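Local coordinates for aspartokinase (Synechocystis, PDB 3L76), which probably catalyses the ATP-dependent phosphorylation of the beta-carboxyl group of aspartate, and binds lysine and threonine in pockets that draw on its ACT domains, at residues A[438-443]-A[528-533]; A[473-478]-A[560-565]. One frame throughout, in Å; residues are numbered along the deposited sequence.

Contact 1 joins strands 437-453 and 520-533 edge to edge as antiparallel neighbours through segments 438-443 and 528-533. Contact 2, its centre about 12 Å away, lays 473-478 across 560-565, both within ACT domains, chiefly through apolar side chains and with no backbone pairing between them. K529 connects the two: its NZ forms a salt bridge with D474 OD2 at 2.9 Å and packs 3.7 Å from M475 SD. V473 and D474 line one lysine pocket, and the K529 side chain lies about 6 Å from the lysine bound there. Q478 belongs to a threonine pocket and T563-E565 to the other lysine pocket; the I561 side chain is about 5 Å from another bound threonine.

Contact 1 (A[438-443]-A[528-533]); sequences VALDQD and AKVSIV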
ATOM      1  N   VAL A 438     -23.842 -13.208  30.983  1.00 55.90           N
ATOM      2  CA  VAL A 438     -25.204 -13.092  30.488  1.00 58.33           C
ATOM      3  C   VAL A 438     -25.278 -11.939  29.506  1.00 66.47           C
ATOM      4  O   VAL A 438     -24.450 -11.039  29.546  1.00 48.52           O
ATOM      5  CB  VAL A 438     -26.220 -12.868  31.636  1.00 52.30           C
ATOM      6  CG1 VAL A 438     -26.208 -14.046  32.586  1.00 54.53           C
ATOM      7  CG2 VAL A 438     -25.904 -11.591  32.377  1.00 31.93           C
ATOM      8  N   ALA A 439     -26.267 -11.964  28.623  1.00 61.74           N
ATOM      9  CA  ALA A 439     -26.343 -10.955  27.578  1.00 49.60           C
ATOM     10  C   ALA A 439     -27.776 -10.679  27.119  1.00 58.90           C
ATOM     11  O   ALA A 439     -28.688 -11.471  27.346  1.00 54.94           O
ATOM     12  CB  ALA A 439     -25.468 -11.346  26.404  1.00 26.10           C
ATOM     13  N   LEU A 440     -27.945  -9.544  26.453  1.00 41.91           N
ATOM     14  CA  LEU A 440     -29.241  -9.059  26.055  1.00 40.42           C
ATOM     15  C   LEU A 440     -29.236  -8.556  24.623  1.00 58.00           C
ATOM     16  O   LEU A 440     -28.396  -7.751  24.261  1.00 54.81           O
ATOM     17  CB  LEU A 440     -29.664  -7.906  26.963  1.00 43.67           C
ATOM     18  CG  LEU A 440     -31.095  -7.401  26.693  1.00 59.37           C
ATOM     19  CD1 LEU A 440     -32.146  -8.402  27.183  1.00 49.15           C
ATOM     20  CD2 LEU A 440     -31.333  -6.047  27.321  1.00 66.04           C
ATOM     21  N   ASP A 441     -30.175  -9.014  23.805  1.00 53.42           N
ATOM     22  CA  ASP A 441     -30.338  -8.412  22.489  1.00 40.69           C
ATOM     23  C   ASP A 441     -31.754  -7.849  22.304  1.00 67.58           C
ATOM     24  O   ASP A 441     -32.747  -8.588  22.374  1.00 43.63           O
ATOM     25  CB  ASP A 441     -29.967  -9.397  21.382  1.00 32.51           C
ATOM     26  CG  ASP A 441     -30.010  -8.765  20.006  1.00 60.58           C
ATOM     27  OD1 ASP A 441     -30.648  -7.706  19.848  1.00 67.71           O
ATOM     28  OD2 ASP A 441     -29.404  -9.324  19.076  1.00 56.83           O
ATOM     29  N   GLN A 442     -31.836  -6.538  22.073  1.00 54.49           N
ATOM     30  CA  GLN A 442     -33.125  -5.875  21.912  1.00 73.65           C
ATOM     31  C   GLN A 442     -33.308  -5.193  20.552  1.00 68.70           C
ATOM     32  O   GLN A 442     -34.182  -4.356  20.386  1.00 89.86           O
ATOM     33  CB  GLN A 442     -33.378  -4.901  23.066  1.00 60.18           C
ATOM     34  CG  GLN A 442     -32.142  -4.195  23.554  1.00 44.22           C
ATOM     35  CD  GLN A 442     -32.403  -3.212  24.686  1.00 82.40           C
ATOM     36  OE1 GLN A 442     -33.515  -2.700  24.847  1.00 81.26           O
ATOM     37  NE2 GLN A 442     -31.371  -2.935  25.472  1.00 86.11           N
ATOM     38  N   ASP A 443     -32.501  -5.582  19.574  1.00 53.04           N
ATOM     39  CA  ASP A 443     -32.577  -5.018  18.231  1.00 77.03           C
ATOM     40  C   ASP A 443     -33.270  -5.965  17.266  1.00 70.69           C
ATOM     41  O   ASP A 443     -33.220  -5.777  16.048  1.00 63.15           O
ATOM     42  CB  ASP A 443     -31.175  -4.720  17.698  1.00103.27           C
ATOM     43  CG  ASP A 443     -30.565  -3.484  18.320  1.00126.78           C
ATOM     44  OD1 ASP A 443     -30.430  -3.439  19.560  1.00118.39           O
ATOM     45  OD2 ASP A 443     -30.214  -2.556  17.563  0.35154.25           O
ATOM     46  N   ALA A 528     -37.219  -8.781  23.484  1.00 68.76           N
ATOM     47  CA  ALA A 528     -35.814  -8.777  23.843  1.00 48.47           C
ATOM     48  C   ALA A 528     -35.361 -10.212  24.039  1.00 48.09           C
ATOM     49  O   ALA A 528     -36.159 -11.071  24.415  1.00 61.99           O
ATOM     50  CB  ALA A 528     -35.606  -8.000  25.098  1.00 62.56           C
ATOM     51  N   LYS A 529     -34.085 -10.478  23.777  1.00 55.04           N
ATOM     52  CA  LYS A 529     -33.519 -11.793  24.055  1.00 50.59           C
ATOM     53  C   LYS A 529     -32.505 -11.746  25.195  1.00 45.42           C
ATOM     54  O   LYS A 529     -31.546 -10.990  25.148  1.00 54.02           O
ATOM     55  CB  LYS A 529     -32.880 -12.407  22.809  1.00 37.69           C
ATOM     56  CG  LYS A 529     -32.416 -13.844  23.040  1.00 38.28           C
ATOM     57  CD  LYS A 529     -31.766 -14.430  21.824  1.00 29.70           C
ATOM     58  CE  LYS A 529     -30.499 -13.681  21.465  1.00 47.76           C
ATOM     59  NZ  LYS A 529     -29.817 -14.292  20.290  1.00 24.12           N
ATOM     60  N   VAL A 530     -32.735 -12.557  26.219  1.00 45.40           N
ATOM     61  CA  VAL A 530     -31.855 -12.616  27.374  1.00 48.40           C
ATOM     62  C   VAL A 530     -31.221 -13.986  27.367  1.00 53.34           C
ATOM     63  O   VAL A 530     -31.914 -14.996  27.256  1.00 44.70           O
ATOM     64  CB  VAL A 530     -32.619 -12.442  28.692  1.00 52.56           C
ATOM     65  CG1 VAL A 530     -31.726 -11.830  29.725  1.00 37.26           C
ATOM     66  CG2 VAL A 530     -33.822 -11.571  28.488  1.00 76.10           C
ATOM     67  N   SER A 531     -29.898 -14.017  27.472  1.00 52.94           N
ATOM     68  CA  SER A 531     -29.156 -15.262  27.369  1.00 36.25           C
ATOM     69  C   SER A 531     -28.193 -15.430  28.536  1.00 45.96           C
ATOM     70  O   SER A 531     -27.563 -14.471  28.984  1.00 52.82           O
ATOM     71  CB  SER A 531     -28.356 -15.300  26.061  1.00 40.22           C
ATOM     72  OG  SER A 531     -29.167 -15.262  24.909  1.00 47.55           O
ATOM     73  N   ILE A 532     -28.071 -16.657  29.020  1.00 37.15           N
ATOM     74  CA  ILE A 532     -27.009 -16.986  29.957  1.00 42.43           C
ATOM     75  C   ILE A 532     -26.121 -18.039  29.303  1.00 41.93           C
ATOM     76  O   ILE A 532     -26.604 -18.874  28.548  1.00 40.69           O
ATOM     77  CB  ILE A 532     -27.550 -17.472  31.317  1.00 52.03           C
ATOM     78  CG1 ILE A 532     -28.168 -18.864  31.196  1.00 37.90           C
ATOM     79  CG2 ILE A 532     -28.556 -16.468  31.897  1.00 41.01           C
ATOM     80  CD1 ILE A 532     -28.781 -19.361  32.470  1.00 39.77           C
ATOM     81  N   VAL A 533     -24.815 -17.959  29.545  1.00 41.45           N
ATOM     82  CA  VAL A 533     -23.868 -18.891  28.951  1.00 24.77           C
ATOM     83  C   VAL A 533     -22.916 -19.391  30.020  1.00 47.29           C
ATOM     84  O   VAL A 533     -22.515 -18.639  30.900  1.00 43.84           O
ATOM     85  CB  VAL A 533     -23.072 -18.255  27.802  1.00 38.65           C
ATOM     86  CG1 VAL A 533     -21.909 -19.158  27.398  1.00 34.14           C
ATOM     87  CG2 VAL A 533     -23.979 -17.973  26.604  1.00 41.47           C
TER
HETATM   88  O   HOH W   1     -29.119 -12.581  24.581  1.00 41.28           O
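A439 and S531 form one of two hydrogen-bonded pairs of an antiparallel ladder, the other being D441 with K529; the two strands run at 167°. Four backbone bonds satisfy these pairs in both directions. A439 N gives to S531 O at 2.8 Å, and S531 N returns to A439 O at 2.8 Å. In the second pair D441 N meets K529 O at 2.8 Å, while K529 N reaches D441 O at 2.7 Å, with an N-H...O angle of 166°.

A water adds a second donor to two of these acceptors: it bonds K529 O at 3.0 Å and, more weakly, A439 O, and it also pairs with S531 OG, which has a further partner in the S569 hydroxyl. D441 OD1 accepts from D443 N at 2.8 Å, closing an Asx turn. K529 shares a face with D441, yet NZ and OD2 stand 5.1 Å apart; the ammonium pairs instead with D474.

The other face is apolar. In L440, chi1 of -175° puts CG anti to the backbone N, and the turn at chi2 then brings CD1 to 3.8 Å from V530 CG2. V438 CG1 meets I532 CG2, and L581 and A584 of helix 577-587 cover V438.

The chemistry thus divides the ladder into an apolar face packed partly against helix 577-587 and a face, largely polar apart from A439, where water, hydroxyls and the K529 ammonium have defined partners.

Contact 2 (A[473-478]-A[560-565]); sequences VDMIIQ and MIATSE. With LYS (lysine), chain F; LYS (lysine), chain E; THR (threonine), chain D.
I477, M475, M560 and A562 make the apolar part of the contact. M475 brings its terminal CE to 3.7 Å from A562 CB, its chain bent at chi2 and chi3 to turn the methyl there. I477 extends beyond CG1 (chi2 180°), and its CD1 reaches A562 CB at 3.8 Å and M560 CB at 3.8 Å.

The two segments make no polar bond to each other; several of their polar groups bind ligands. V473 N gives to the carboxylate O of one lysine at 2.6 Å, and V473 O accepts from that ligand's N, a two-way grip on its amino-acid end. S564 O takes a bond from NZ of the other lysine at 2.8 Å. Q478 clasps the threonine hydroxyl with both amide atoms: OG1 donates to OE1 at 2.7 Å and accepts from NE2 at 2.9 Å, the latter bent to 135°. E387 O also receives NE2, which is consistent with the modelled sense of the amide. A leucine in place of Q478 would probably leave threonine OG1 without this donor and acceptor, and E387 O without its amide mate.

Axes 7.9 Å apart at closest, crossing at 105°, and M475, I477, M560 and A562 all directed toward the other segment are consistent with face-to-face packing. Strands 388-391 and 490-498 flank 475-478, and 567-573 flanks 560-563; M560 touches A494 and M475 touches S569.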
ATOM      1  N   VAL A 473     -30.412 -14.713   9.702  1.00 36.66           N
ATOM      2  CA  VAL A 473     -31.347 -15.037  10.771  1.00 40.11           C
ATOM      3  C   VAL A 473     -30.612 -15.311  12.081  1.00 29.95           C
ATOM      4  O   VAL A 473     -29.584 -15.977  12.090  1.00 41.31           O
ATOM      5  CB  VAL A 473     -32.150 -16.298  10.401  1.00 47.32           C
ATOM      6  CG1 VAL A 473     -33.057 -16.780  11.525  1.00 33.49           C
ATOM      7  CG2 VAL A 473     -32.802 -16.204   9.020  1.00 49.96           C
ATOM      8  N   ASP A 474     -31.160 -14.820  13.188  1.00 36.01           N
ATOM      9  CA  ASP A 474     -30.500 -14.919  14.488  1.00 42.19           C
ATOM     10  C   ASP A 474     -30.941 -16.129  15.306  1.00 55.53           C
ATOM     11  O   ASP A 474     -30.131 -16.737  16.004  1.00 42.57           O
ATOM     12  CB  ASP A 474     -30.738 -13.651  15.304  1.00 34.74           C
ATOM     13  CG  ASP A 474     -30.106 -13.714  16.688  1.00 53.50           C
ATOM     14  OD1 ASP A 474     -28.878 -13.910  16.786  1.00 73.03           O
ATOM     15  OD2 ASP A 474     -30.837 -13.550  17.684  1.00 34.33           O
ATOM     16  N   MET A 475     -32.232 -16.453  15.232  1.00 43.89           N
ATOM     17  CA  MET A 475     -32.808 -17.544  16.008  1.00 31.35           C
ATOM     18  C   MET A 475     -33.867 -18.284  15.222  1.00 37.93           C
ATOM     19  O   MET A 475     -34.613 -17.687  14.462  1.00 41.23           O
ATOM     20  CB  MET A 475     -33.398 -17.028  17.318  1.00 32.03           C
ATOM     21  CG  MET A 475     -32.371 -16.355  18.227  1.00 75.97           C
ATOM     22  SD  MET A 475     -31.360 -17.522  19.171  1.00 60.35           S
ATOM     23  CE  MET A 475     -32.580 -17.961  20.416  1.00 75.98           C
ATOM     24  N   ILE A 476     -33.906 -19.600  15.392  1.00 38.61           N
ATOM     25  CA  ILE A 476     -34.981 -20.414  14.846  1.00 42.13           C
ATOM     26  C   ILE A 476     -35.427 -21.411  15.904  1.00 39.34           C
ATOM     27  O   ILE A 476     -34.606 -22.149  16.453  1.00 32.34           O
ATOM     28  CB  ILE A 476     -34.549 -21.191  13.615  1.00 25.57           C
ATOM     29  CG1 ILE A 476     -33.828 -20.271  12.634  1.00 25.70           C
ATOM     30  CG2 ILE A 476     -35.769 -21.888  12.971  1.00 21.32           C
ATOM     31  CD1 ILE A 476     -33.276 -20.980  11.433  1.00 22.39           C
ATOM     32  N   ILE A 477     -36.724 -21.411  16.194  1.00 28.90           N
ATOM     33  CA  ILE A 477     -37.298 -22.317  17.182  1.00 17.67           C
ATOM     34  C   ILE A 477     -38.508 -23.043  16.623  1.00 29.12           C
ATOM     35  O   ILE A 477     -39.423 -22.444  16.059  1.00 32.27           O
ATOM     36  CB  ILE A 477     -37.723 -21.577  18.431  1.00 28.14           C
ATOM     37  CG1 ILE A 477     -36.627 -20.592  18.862  1.00 34.76           C
ATOM     38  CG2 ILE A 477     -38.025 -22.557  19.520  1.00 33.33           C
ATOM     39  CD1 ILE A 477     -36.974 -19.788  20.118  1.00 36.47           C
ATOM     40  N   GLN A 478     -38.493 -24.356  16.764  1.00 36.65           N
ATOM     41  CA  GLN A 478     -39.576 -25.178  16.266  1.00 21.38           C
ATOM     42  C   GLN A 478     -39.787 -26.316  17.252  1.00 40.24           C
ATOM     43  O   GLN A 478     -38.834 -27.002  17.634  1.00 38.78           O
ATOM     44  CB  GLN A 478     -39.264 -25.697  14.858  1.00 20.07           C
ATOM     45  CG  GLN A 478     -40.286 -26.678  14.317  1.00 19.38           C
ATOM     46  CD  GLN A 478     -39.871 -27.260  12.986  1.00 35.09           C
ATOM     47  OE1 GLN A 478     -39.649 -26.533  12.020  1.00 22.78           O
ATOM     48  NE2 GLN A 478     -39.771 -28.585  12.924  1.00 31.11           N
ATOM     49  N   MET A 560     -40.477 -17.298  24.459  1.00 60.25           N
ATOM     50  CA  MET A 560     -39.844 -18.413  23.776  1.00 37.94           C
ATOM     51  C   MET A 560     -38.589 -18.814  24.524  1.00 34.66           C
ATOM     52  O   MET A 560     -37.985 -18.002  25.211  1.00 37.11           O
ATOM     53  CB  MET A 560     -39.515 -18.042  22.327  1.00 31.34           C
ATOM     54  CG  MET A 560     -40.712 -17.599  21.497  1.00 22.22           C
ATOM     55  SD  MET A 560     -40.489 -17.746  19.704  1.00 41.21           S
ATOM     56  CE  MET A 560     -39.186 -16.555  19.420  1.00 30.92           C
ATOM     57  N   ILE A 561     -38.200 -20.077  24.400  1.00 42.72           N
ATOM     58  CA  ILE A 561     -36.947 -20.557  24.973  1.00 24.37           C
ATOM     59  C   ILE A 561     -36.210 -21.363  23.920  1.00 37.62           C
ATOM     60  O   ILE A 561     -36.829 -22.119  23.166  1.00 24.61           O
ATOM     61  CB  ILE A 561     -37.176 -21.471  26.188  1.00 26.08           C
ATOM     62  CG1 ILE A 561     -38.057 -20.793  27.232  1.00 43.59           C
ATOM     63  CG2 ILE A 561     -35.855 -21.902  26.791  1.00 29.02           C
ATOM     64  CD1 ILE A 561     -38.635 -21.764  28.236  1.00 28.57           C
ATOM     65  N   ALA A 562     -34.891 -21.187  23.872  1.00 36.96           N
ATOM     66  CA  ALA A 562     -34.022 -21.958  22.974  1.00 39.15           C
ATOM     67  C   ALA A 562     -32.658 -22.228  23.605  1.00 35.72           C
ATOM     68  O   ALA A 562     -32.138 -21.438  24.386  1.00 30.88           O
ATOM     69  CB  ALA A 562     -33.862 -21.267  21.619  1.00 34.09           C
ATOM     70  N   THR A 563     -32.059 -23.344  23.238  1.00 32.37           N
ATOM     71  CA  THR A 563     -30.957 -23.843  24.031  1.00 31.83           C
ATOM     72  C   THR A 563     -29.798 -24.410  23.188  1.00 37.61           C
ATOM     73  O   THR A 563     -29.977 -24.783  22.029  1.00 30.61           O
ATOM     74  CB  THR A 563     -31.518 -24.881  25.030  1.00 32.21           C
ATOM     75  OG1 THR A 563     -31.229 -24.485  26.375  1.00 45.18           O
ATOM     76  CG2 THR A 563     -31.012 -26.249  24.748  1.00 15.30           C
ATOM     77  N   SER A 564     -28.599 -24.398  23.755  1.00 32.29           N
ATOM     78  CA  SER A 564     -27.548 -25.341  23.361  1.00 34.70           C
ATOM     79  C   SER A 564     -27.029 -25.964  24.655  1.00 35.84           C
ATOM     80  O   SER A 564     -27.585 -25.722  25.721  1.00 36.72           O
ATOM     81  CB  SER A 564     -26.429 -24.666  22.561  1.00 35.47           C
ATOM     82  OG  SER A 564     -25.631 -23.834  23.367  1.00 37.64           O
ATOM     83  N   GLU A 565     -25.984 -26.769  24.592  1.00 32.59           N
ATOM     84  CA  GLU A 565     -25.480 -27.374  25.830  1.00 32.29           C
ATOM     85  C   GLU A 565     -25.004 -26.345  26.860  1.00 32.15           C
ATOM     86  O   GLU A 565     -24.965 -26.636  28.048  1.00 28.57           O
ATOM     87  CB  GLU A 565     -24.354 -28.373  25.551  1.00 40.88           C
ATOM     88  CG  GLU A 565     -24.700 -29.470  24.548  1.00 19.48           C
ATOM     89  CD  GLU A 565     -24.656 -28.980  23.125  1.00 30.77           C
ATOM     90  OE1 GLU A 565     -24.268 -27.812  22.914  1.00 39.62           O
ATOM     91  OE2 GLU A 565     -24.991 -29.770  22.224  1.00 26.04           O
TER
HETATM   92  N   LYS F 604     -27.166 -16.302  10.940  1.00 21.46           N
HETATM   93  CA  LYS F 604     -27.357 -17.660  10.416  1.00 21.10           C
HETATM   94  C   LYS F 604     -28.252 -17.721   9.186  1.00 42.55           C
HETATM   95  O   LYS F 604     -29.019 -16.763   8.928  1.00 25.67           O
HETATM   96  CB  LYS F 604     -27.895 -18.594  11.515  1.00 26.87           C
HETATM   97  CG  LYS F 604     -26.921 -18.808  12.670  1.00 27.23           C
HETATM   98  CD  LYS F 604     -27.595 -19.361  13.916  1.00 31.58           C
HETATM   99  CE  LYS F 604     -28.197 -18.250  14.754  1.00 48.78           C
HETATM  100  NZ  LYS F 604     -27.598 -18.171  16.120  1.00 28.67           N
HETATM  101  OXT LYS F 604     -28.198 -18.736   8.445  1.00 21.86           O
HETATM  102  N   LYS E 603     -28.299 -28.944  31.980  1.00 21.76           N
HETATM  103  CA  LYS E 603     -28.796 -27.728  32.609  1.00 35.84           C
HETATM  104  C   LYS E 603     -30.024 -28.049  33.471  1.00 51.63           C
HETATM  105  O   LYS E 603     -30.501 -29.194  33.504  1.00 31.17           O
HETATM  106  CB  LYS E 603     -29.115 -26.652  31.562  1.00 32.33           C
HETATM  107  CG  LYS E 603     -30.101 -27.084  30.454  1.00 25.28           C
HETATM  108  CD  LYS E 603     -30.356 -25.935  29.456  1.00 39.93           C
HETATM  109  CE  LYS E 603     -29.188 -25.751  28.489  1.00 25.09           C
HETATM  110  NZ  LYS E 603     -28.864 -27.047  27.793  1.00 35.58           N
HETATM  111  OXT LYS E 603     -30.549 -27.181  34.173  1.00 29.33           O
HETATM  112  N   THR D 602     -40.826 -30.773   9.220  1.00 29.24           N
HETATM  113  CA  THR D 602     -40.556 -29.634   8.345  1.00 33.77           C
HETATM  114  C   THR D 602     -39.261 -29.868   7.586  1.00 48.13           C
HETATM  115  O   THR D 602     -38.524 -30.827   7.881  1.00 29.84           O
HETATM  116  CB  THR D 602     -40.439 -28.314   9.119  1.00 25.74           C
HETATM  117  OG1 THR D 602     -39.357 -28.408  10.061  1.00 29.58           O
HETATM  118  CG2 THR D 602     -41.758 -27.989   9.848  1.00 25.45           C
HETATM  119  OXT THR D 602     -38.951 -29.098   6.666  1.00 34.63           O